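PDB 1DYP: kappa-carrageenase from Pseudoalteromonas carrageenovora, which hydrolyses internal beta-1,4 linkages of kappa-carrageenan, between D-galactose 4-sulfate and 3,6-anhydro-D-galactose, with its family 16 glycoside hydrolase catalytic domain. Local coordinates for residues Gln34-Gly39 with Val88-Ala93; Gly39-Lys44 with Asn243-Ser248; Leu57-Glu62 with Leu229-Arg234. The protein carries 1 engineered substitution. All coordinates share one frame; numbering follows the deposited sequence.

In the fold
Leaving strand 31-32, the chain runs first through 34-39, which contact 1 joins to strand 75-95. It continues at once, with Gly39 shared, into 39-44, which contact 2 joins far along the sequence to strand 244-247. Next comes 57-62, paired in contact 3 with 229-234. Contact 2 therefore closes the longest loop and encloses contact 3 entirely, while contact 1 crosses both others, since 34-39 comes no later than their first segments while 88-93 falls within their loops. Strand 75-95 pairs with 41-43, 54-70 and 225-233. Together the contacts tie an N-terminal loop, facing strands of the sandwich and the two-stranded sheet 238-247 into the catalytic domain.

Contact 1 of 3, residues Gln34-Gly39 with Val88-Ala93; sequences QTENYG and VAKSRA
The ammonium nitrogen of Lys90 is gripped from two directions: by Glu36 across the contact and by the hydroxyl of Tyr120 on strand 113-120. Lys90 NZ lies 3.2 Å from Glu36 OE1, a salt bridge whose hydrogen bond is weak. The other carboxylate oxygen, OE2, bonds to Tyr120 OH, so three polar groups close a small ring in which the tyrosine touches both charges. Glu36 reaches this position by a bend at chi2 (-71°), and its side chain meets that of Lys90 at about a right angle. Lys90 arrives fully extended, with CG anti to the backbone N (chi1 179°).

The aliphatic part of the lysine carries the closest packing. Thr35 CG2 sits 3.4 Å from Lys90 CD and equally 3.4 Å from Lys90 CB, with Lys90 CG between them at 4.1 Å; the two shorter distances are tighter than usual van der Waals contact, evidence of a tight fit. Two residues earlier on the strand, Val88 uses its CG1 branch, 4.0 Å from Thr35 OG1, a looser approach. Val88 and Lys90 both direct their side chains toward the loop, as expected of alternate residues in a strand, whereas Ala89 points away. Thr228 of strand 225-233 packs against both Val88 and Lys90.

An alanine at Lys90 would probably leave the Glu36 carboxylate without its cationic mate and open a gap beside Thr35 CG2 where CD had lain.

The side chain of Glu36 is about 10 Å from that of the nucleophile Glu137. The arrangement is that of a loop laid across a strand of the family 16 beta-sandwich, tied to it by a weak salt bridge whose two charges Tyr120 also touches, near the catalytic cleft, which in this enzyme is a tunnel.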
# COMPACT_ATOMS: atom_id res chain seq x y z
N GLN A 34 1.74 0.11 -14.07
CA GLN A 34 2.94 0.93 -14.17
C GLN A 34 2.53 2.37 -13.91
O GLN A 34 2.40 3.17 -14.83
CB GLN A 34 3.59 0.78 -15.55
CG GLN A 34 4.96 1.42 -15.65
CD GLN A 34 5.69 1.06 -16.92
OE1 GLN A 34 6.04 -0.11 -17.15
NE2 GLN A 34 5.93 2.05 -17.77
N THR A 35 2.31 2.67 -12.64
CA THR A 35 1.88 3.98 -12.20
C THR A 35 3.01 4.99 -12.10
O THR A 35 4.15 4.71 -12.47
CB THR A 35 1.22 3.90 -10.82
OG1 THR A 35 2.21 3.55 -9.84
CG2 THR A 35 0.13 2.83 -10.82
N GLU A 36 2.68 6.18 -11.60
CA GLU A 36 3.68 7.23 -11.43
C GLU A 36 4.73 6.69 -10.46
O GLU A 36 4.41 5.92 -9.56
CB GLU A 36 3.02 8.50 -10.87
CG GLU A 36 2.64 8.50 -9.38
CD GLU A 36 1.46 7.61 -9.01
OE1 GLU A 36 0.69 7.19 -9.90
OE2 GLU A 36 1.30 7.34 -7.80
N ASN A 37 5.98 7.10 -10.65
CA ASN A 37 7.06 6.63 -9.79
C ASN A 37 7.29 7.49 -8.56
O ASN A 37 6.99 8.68 -8.54
CB ASN A 37 8.36 6.54 -10.58
CG ASN A 37 8.34 5.43 -11.61
OD1 ASN A 37 7.98 4.30 -11.31
ND2 ASN A 37 8.74 5.75 -12.84
N TYR A 38 7.84 6.85 -7.54
CA TYR A 38 8.16 7.50 -6.28
C TYR A 38 9.10 6.58 -5.53
O TYR A 38 9.45 5.50 -6.03
CB TYR A 38 6.89 7.80 -5.49
CG TYR A 38 5.92 6.65 -5.36
CD1 TYR A 38 6.09 5.67 -4.38
CD2 TYR A 38 4.83 6.55 -6.22
CE1 TYR A 38 5.18 4.62 -4.26
CE2 TYR A 38 3.92 5.50 -6.11
CZ TYR A 38 4.10 4.54 -5.13
OH TYR A 38 3.20 3.51 -5.02
N GLY A 39 9.53 6.98 -4.34
CA GLY A 39 10.46 6.15 -3.60
C GLY A 39 11.78 6.10 -4.34
O GLY A 39 12.12 7.04 -5.07
N VAL A 88 3.54 -3.13 -9.31
CA VAL A 88 2.38 -2.47 -8.73
C VAL A 88 1.13 -2.75 -9.55
O VAL A 88 1.20 -3.00 -10.76
CB VAL A 88 2.58 -0.93 -8.67
CG1 VAL A 88 2.83 -0.39 -10.07
CG2 VAL A 88 1.36 -0.25 -8.05
N ALA A 89 -0.01 -2.75 -8.87
CA ALA A 89 -1.32 -2.93 -9.49
C ALA A 89 -2.18 -1.89 -8.79
O ALA A 89 -2.51 -2.05 -7.61
CB ALA A 89 -1.85 -4.34 -9.24
N LYS A 90 -2.51 -0.82 -9.50
CA LYS A 90 -3.31 0.27 -8.94
C LYS A 90 -4.65 0.33 -9.67
O LYS A 90 -4.68 0.48 -10.89
CB LYS A 90 -2.56 1.59 -9.11
CG LYS A 90 -3.27 2.83 -8.61
CD LYS A 90 -2.49 4.07 -9.05
CE LYS A 90 -3.13 5.37 -8.61
NZ LYS A 90 -2.33 6.54 -9.09
N SER A 91 -5.75 0.21 -8.94
CA SER A 91 -7.06 0.24 -9.58
C SER A 91 -7.31 1.59 -10.23
O SER A 91 -6.98 2.63 -9.66
CB SER A 91 -8.18 -0.08 -8.58
OG SER A 91 -8.42 1.00 -7.69
N ARG A 92 -7.89 1.57 -11.42
CA ARG A 92 -8.19 2.81 -12.10
C ARG A 92 -9.39 3.44 -11.41
O ARG A 92 -9.50 4.67 -11.32
CB ARG A 92 -8.46 2.56 -13.58
CG ARG A 92 -7.23 2.03 -14.32
CD ARG A 92 -7.50 1.82 -15.80
NE ARG A 92 -6.42 1.08 -16.45
CZ ARG A 92 -5.21 1.58 -16.69
NH1 ARG A 92 -4.91 2.82 -16.34
NH2 ARG A 92 -4.29 0.83 -17.28
N ALA A 93 -10.29 2.60 -10.90
CA ALA A 93 -11.47 3.07 -10.19
C ALA A 93 -11.09 3.51 -8.79
O ALA A 93 -10.09 3.04 -8.23
CB ALA A 93 -12.51 1.96 -10.13

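Contact 2 of 3, residues Gly39-Lys44 with Asn243-Ser248; sequences GVWSWK and NQFYPS
Val40 and Phe245 bury the most surface here, with Pro247 next, and the CG1 methyl of Val40 is where Phe245 and Pro247 converge. CG1 lies anti to the carbonyl carbon (chi1 -65°) and presses on the backbone of strand 244-247. Phe245 O, Tyr246 CA and Tyr246 C all lie 3.3 Å from Val40 CG1. The proline closes in alongside: Pro247 CD is 3.5 Å and Phe245 CB 3.9 Å from Val40 CG1.

Phe245 has a second, looser partner. Phe245 CD2 is 4.1 Å from both Trp41 CH2 and Trp41 CZ3, and the two rings meet obliquely. Trp240 meets the phenylalanine ring edge to face, and Arg234, a residue important for substrate recognition, also touches it. Gly39 CA lies over one face of the Trp41 ring, toward the rim; a beta carbon at Gly39 would collide with Trp41 CH2, and the positive phi of Gly39 (67°) also favours glycine.

The two segments share no direct hydrogen bond; a water joins their backbones instead. It donates to Phe245 O at 2.8 Å from that oxygen and more weakly to Gly39 O at 2.9 Å. Phe245 O also receives a weak bond from Gln244 NE2. The chemistry is therefore apolar contact supplemented by one water, implying that shape, more than directed bonding, joins these segments beside the substrate-recognition arginine.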
# COMPACT_ATOMS: atom_id res chain seq x y z
N GLY A 39 9.53 6.98 -4.34
CA GLY A 39 10.46 6.15 -3.60
C GLY A 39 11.78 6.10 -4.34
O GLY A 39 12.12 7.04 -5.07
N VAL A 40 12.53 5.02 -4.17
CA VAL A 40 13.82 4.89 -4.84
C VAL A 40 13.88 3.69 -5.76
O VAL A 40 14.88 2.99 -5.85
CB VAL A 40 14.97 4.81 -3.81
CG1 VAL A 40 15.06 6.12 -3.06
CG2 VAL A 40 14.73 3.65 -2.85
N TRP A 41 12.77 3.45 -6.45
CA TRP A 41 12.67 2.35 -7.40
C TRP A 41 11.72 2.85 -8.47
O TRP A 41 11.15 3.92 -8.34
CB TRP A 41 12.11 1.10 -6.73
CG TRP A 41 10.78 1.32 -6.08
CD1 TRP A 41 9.55 1.24 -6.68
CD2 TRP A 41 10.55 1.73 -4.73
NE1 TRP A 41 8.57 1.58 -5.78
CE2 TRP A 41 9.15 1.88 -4.58
CE3 TRP A 41 11.39 1.98 -3.64
CZ2 TRP A 41 8.57 2.28 -3.36
CZ3 TRP A 41 10.81 2.38 -2.43
CH2 TRP A 41 9.41 2.52 -2.31
N SER A 42 11.56 2.07 -9.53
CA SER A 42 10.64 2.45 -10.58
C SER A 42 9.74 1.26 -10.84
O SER A 42 10.16 0.11 -10.73
CB SER A 42 11.39 2.83 -11.86
OG SER A 42 12.20 3.97 -11.65
N TRP A 43 8.49 1.55 -11.17
CA TRP A 43 7.54 0.50 -11.47
C TRP A 43 7.73 0.06 -12.91
O TRP A 43 8.02 0.87 -13.79
CB TRP A 43 6.10 1.01 -11.32
CG TRP A 43 5.80 1.61 -9.99
CD1 TRP A 43 5.42 2.90 -9.75
CD2 TRP A 43 5.82 0.95 -8.72
NE1 TRP A 43 5.19 3.08 -8.41
CE2 TRP A 43 5.43 1.90 -7.76
CE3 TRP A 43 6.13 -0.36 -8.31
CZ2 TRP A 43 5.33 1.59 -6.39
CZ3 TRP A 43 6.04 -0.67 -6.96
CH2 TRP A 43 5.64 0.30 -6.01
N LYS A 44 7.59 -1.24 -13.15
CA LYS A 44 7.71 -1.77 -14.50
C LYS A 44 6.58 -2.76 -14.71
O LYS A 44 6.37 -3.66 -13.89
CB LYS A 44 9.06 -2.46 -14.71
CG LYS A 44 10.26 -1.52 -14.66
CD LYS A 44 10.24 -0.49 -15.78
CE LYS A 44 11.47 0.41 -15.71
NZ LYS A 44 11.53 1.41 -16.81
N ASN A 243 11.01 13.26 4.61
CA ASN A 243 9.76 12.61 4.25
C ASN A 243 9.76 11.79 2.96
O ASN A 243 8.74 11.72 2.26
CB ASN A 243 8.64 13.66 4.20
CG ASN A 243 8.42 14.32 5.55
OD1 ASN A 243 8.24 13.64 6.56
ND2 ASN A 243 8.43 15.64 5.57
N GLN A 244 10.89 11.16 2.66
CA GLN A 244 10.98 10.34 1.46
C GLN A 244 12.16 9.38 1.55
O GLN A 244 13.03 9.53 2.41
CB GLN A 244 11.18 11.22 0.23
CG GLN A 244 12.57 11.84 0.17
CD GLN A 244 12.86 12.53 -1.14
OE1 GLN A 244 12.36 13.62 -1.40
NE2 GLN A 244 13.67 11.89 -1.98
N PHE A 245 12.18 8.41 0.65
CA PHE A 245 13.27 7.44 0.61
C PHE A 245 14.39 7.93 -0.29
O PHE A 245 14.17 8.72 -1.21
CB PHE A 245 12.79 6.09 0.06
CG PHE A 245 11.98 5.28 1.04
CD1 PHE A 245 12.56 4.79 2.20
CD2 PHE A 245 10.65 4.99 0.78
CE1 PHE A 245 11.82 4.02 3.09
CE2 PHE A 245 9.90 4.22 1.66
CZ PHE A 245 10.49 3.73 2.82
N TYR A 246 15.59 7.46 0.02
CA TYR A 246 16.78 7.74 -0.75
C TYR A 246 17.48 6.39 -0.83
O TYR A 246 17.29 5.55 0.05
CB TYR A 246 17.69 8.75 -0.04
CG TYR A 246 17.26 10.19 -0.20
CD1 TYR A 246 16.26 10.73 0.59
CD2 TYR A 246 17.86 11.00 -1.16
CE1 TYR A 246 15.85 12.05 0.43
CE2 TYR A 246 17.47 12.32 -1.34
CZ TYR A 246 16.46 12.84 -0.54
OH TYR A 246 16.07 14.15 -0.69
N PRO A 247 18.26 6.16 -1.88
CA PRO A 247 18.93 4.86 -1.96
C PRO A 247 20.09 4.79 -0.97
O PRO A 247 20.67 5.81 -0.61
CB PRO A 247 19.41 4.81 -3.41
CG PRO A 247 19.65 6.25 -3.74
CD PRO A 247 18.49 6.96 -3.10
N SER A 248 20.40 3.59 -0.50
CA SER A 248 21.52 3.41 0.42
C SER A 248 22.67 2.91 -0.44
O SER A 248 22.54 2.82 -1.66
CB SER A 248 21.20 2.36 1.48
OG SER A 248 21.19 1.06 0.92
O HOH W 1 11.97 9.05 -2.93

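Contact 3 of 3, residues Leu57-Glu62 with Leu229-Arg234; sequences LTTKRE and LSQGLR
Thr59 and Gln231 meet in the tightly packed, buried part of the contact, between strands running nearly parallel, 17° apart, with a closest axis approach of 6.9 Å. Such a gap is too wide for backbone pairing, and side chains fill it. In Gln231, CG is anti to the backbone N (chi1 -177°) and the chain stays extended beyond it, which carries NE2 across to Thr59. Gln231 NE2 donates to Thr59 OG1 over 2.9 Å in a nearly straight bond, N-H...O 169°, with the oxygen lying in the amide plane. Thr59 OG1 is also hydrogen-bonded to Ser86 OG, which in turn bonds to Gln231 O; one serine thus touches both partners.

Leu57 completes the tight part. Its CD1 methyl rests on the backbone of the facing strand, 3.3 Å from Leu229 O, and reaches Leu229 CB at 3.9 Å. Met260 of strand 258-270 packs against both Leu57 and Gln231.

The other end is looser. Thr59 CG2 approaches Leu233 CD1 only to 4.2 Å, and from Lys60 to Glu62 the side chains no longer meet the other segment. Thr58 points away on the partly exposed side. At the far end of 229-234, Arg234, just past the end of the strand, turns back on Leu233, with Arg234 NH1 2.9 Å from Leu233 O and NE bonded to Gln145; both would fix the guanidinium of this substrate-recognition residue.

The contact joins facing strands of the sandwich interior. Its chemistry implies that the amide N-H and the hydroxyl are paired there, with Ser86 as a further partner of the hydroxyl, which is consistent with polar groups being accommodated beside Leu57 and Met260.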
# COMPACT_ATOMS: atom_id res chain seq x y z
N LEU A 57 3.99 -9.65 -7.78
CA LEU A 57 4.62 -8.34 -7.93
C LEU A 57 6.06 -8.56 -7.50
O LEU A 57 6.35 -8.86 -6.33
CB LEU A 57 3.91 -7.31 -7.05
CG LEU A 57 2.44 -7.12 -7.43
CD1 LEU A 57 1.78 -6.09 -6.52
CD2 LEU A 57 2.33 -6.69 -8.88
N THR A 58 6.96 -8.41 -8.45
CA THR A 58 8.37 -8.67 -8.24
C THR A 58 9.29 -7.46 -8.13
O THR A 58 9.15 -6.50 -8.89
CB THR A 58 8.91 -9.56 -9.38
OG1 THR A 58 8.12 -10.76 -9.45
CG2 THR A 58 10.37 -9.92 -9.15
N THR A 59 10.21 -7.52 -7.18
CA THR A 59 11.21 -6.48 -7.02
C THR A 59 12.49 -7.11 -7.56
O THR A 59 12.87 -8.20 -7.13
CB THR A 59 11.43 -6.08 -5.55
OG1 THR A 59 10.22 -5.53 -5.02
CG2 THR A 59 12.54 -5.03 -5.45
N LYS A 60 13.13 -6.43 -8.49
CA LYS A 60 14.35 -6.95 -9.10
C LYS A 60 15.50 -5.98 -8.92
O LYS A 60 15.29 -4.77 -8.82
CB LYS A 60 14.16 -7.14 -10.60
CG LYS A 60 12.99 -7.99 -11.05
CD LYS A 60 12.94 -8.01 -12.57
CE LYS A 60 11.78 -8.84 -13.10
NZ LYS A 60 11.72 -8.79 -14.60
N ARG A 61 16.71 -6.52 -8.87
CA ARG A 61 17.88 -5.67 -8.80
C ARG A 61 17.99 -5.26 -10.27
O ARG A 61 18.21 -6.11 -11.14
CB ARG A 61 19.11 -6.46 -8.38
CG ARG A 61 20.42 -5.70 -8.52
CD ARG A 61 20.55 -4.54 -7.54
NE ARG A 61 21.85 -3.91 -7.70
CZ ARG A 61 22.15 -3.02 -8.64
NH1 ARG A 61 21.22 -2.64 -9.51
NH2 ARG A 61 23.39 -2.55 -8.75
N GLU A 62 17.79 -3.98 -10.55
CA GLU A 62 17.84 -3.50 -11.92
C GLU A 62 18.26 -2.04 -11.97
O GLU A 62 17.48 -1.15 -11.66
CB GLU A 62 16.47 -3.67 -12.58
CG GLU A 62 16.32 -2.95 -13.90
CD GLU A 62 15.11 -3.40 -14.70
OE1 GLU A 62 14.15 -3.94 -14.10
OE2 GLU A 62 15.13 -3.20 -15.93
N LEU A 229 -1.92 -2.61 -4.84
CA LEU A 229 -1.12 -3.73 -4.37
C LEU A 229 0.26 -3.41 -4.94
O LEU A 229 0.40 -3.16 -6.14
CB LEU A 229 -1.64 -5.05 -4.95
CG LEU A 229 -2.98 -5.52 -4.37
CD1 LEU A 229 -3.66 -6.50 -5.33
CD2 LEU A 229 -2.75 -6.16 -3.01
N SER A 230 1.28 -3.36 -4.09
CA SER A 230 2.60 -3.03 -4.58
C SER A 230 3.66 -3.49 -3.61
O SER A 230 3.38 -3.76 -2.45
CB SER A 230 2.73 -1.52 -4.78
OG SER A 230 2.57 -0.84 -3.54
N GLN A 231 4.90 -3.57 -4.09
CA GLN A 231 6.00 -3.98 -3.23
C GLN A 231 7.06 -2.89 -3.28
O GLN A 231 7.59 -2.57 -4.35
CB GLN A 231 6.57 -5.32 -3.68
CG GLN A 231 7.67 -5.83 -2.77
CD GLN A 231 7.88 -7.32 -2.90
OE1 GLN A 231 7.15 -8.12 -2.32
NE2 GLN A 231 8.89 -7.70 -3.68
N GLY A 232 7.36 -2.32 -2.12
CA GLY A 232 8.35 -1.26 -2.07
C GLY A 232 9.69 -1.73 -1.54
O GLY A 232 9.80 -2.83 -0.99
N LEU A 233 10.70 -0.89 -1.70
CA LEU A 233 12.05 -1.19 -1.24
C LEU A 233 12.23 -0.63 0.17
O LEU A 233 11.63 0.40 0.52
CB LEU A 233 13.07 -0.55 -2.19
CG LEU A 233 14.50 -1.09 -2.19
CD1 LEU A 233 14.53 -2.53 -2.70
CD2 LEU A 233 15.36 -0.19 -3.06
N ARG A 234 13.05 -1.30 0.97
CA ARG A 234 13.29 -0.88 2.35
C ARG A 234 14.74 -1.13 2.75
O ARG A 234 15.54 -1.64 1.96
CB ARG A 234 12.37 -1.65 3.31
CG ARG A 234 10.88 -1.40 3.10
CD ARG A 234 10.50 0.02 3.48
NE ARG A 234 9.05 0.23 3.50
CZ ARG A 234 8.32 0.59 2.45
NH1 ARG A 234 8.90 0.79 1.28
NH2 ARG A 234 7.01 0.77 2.58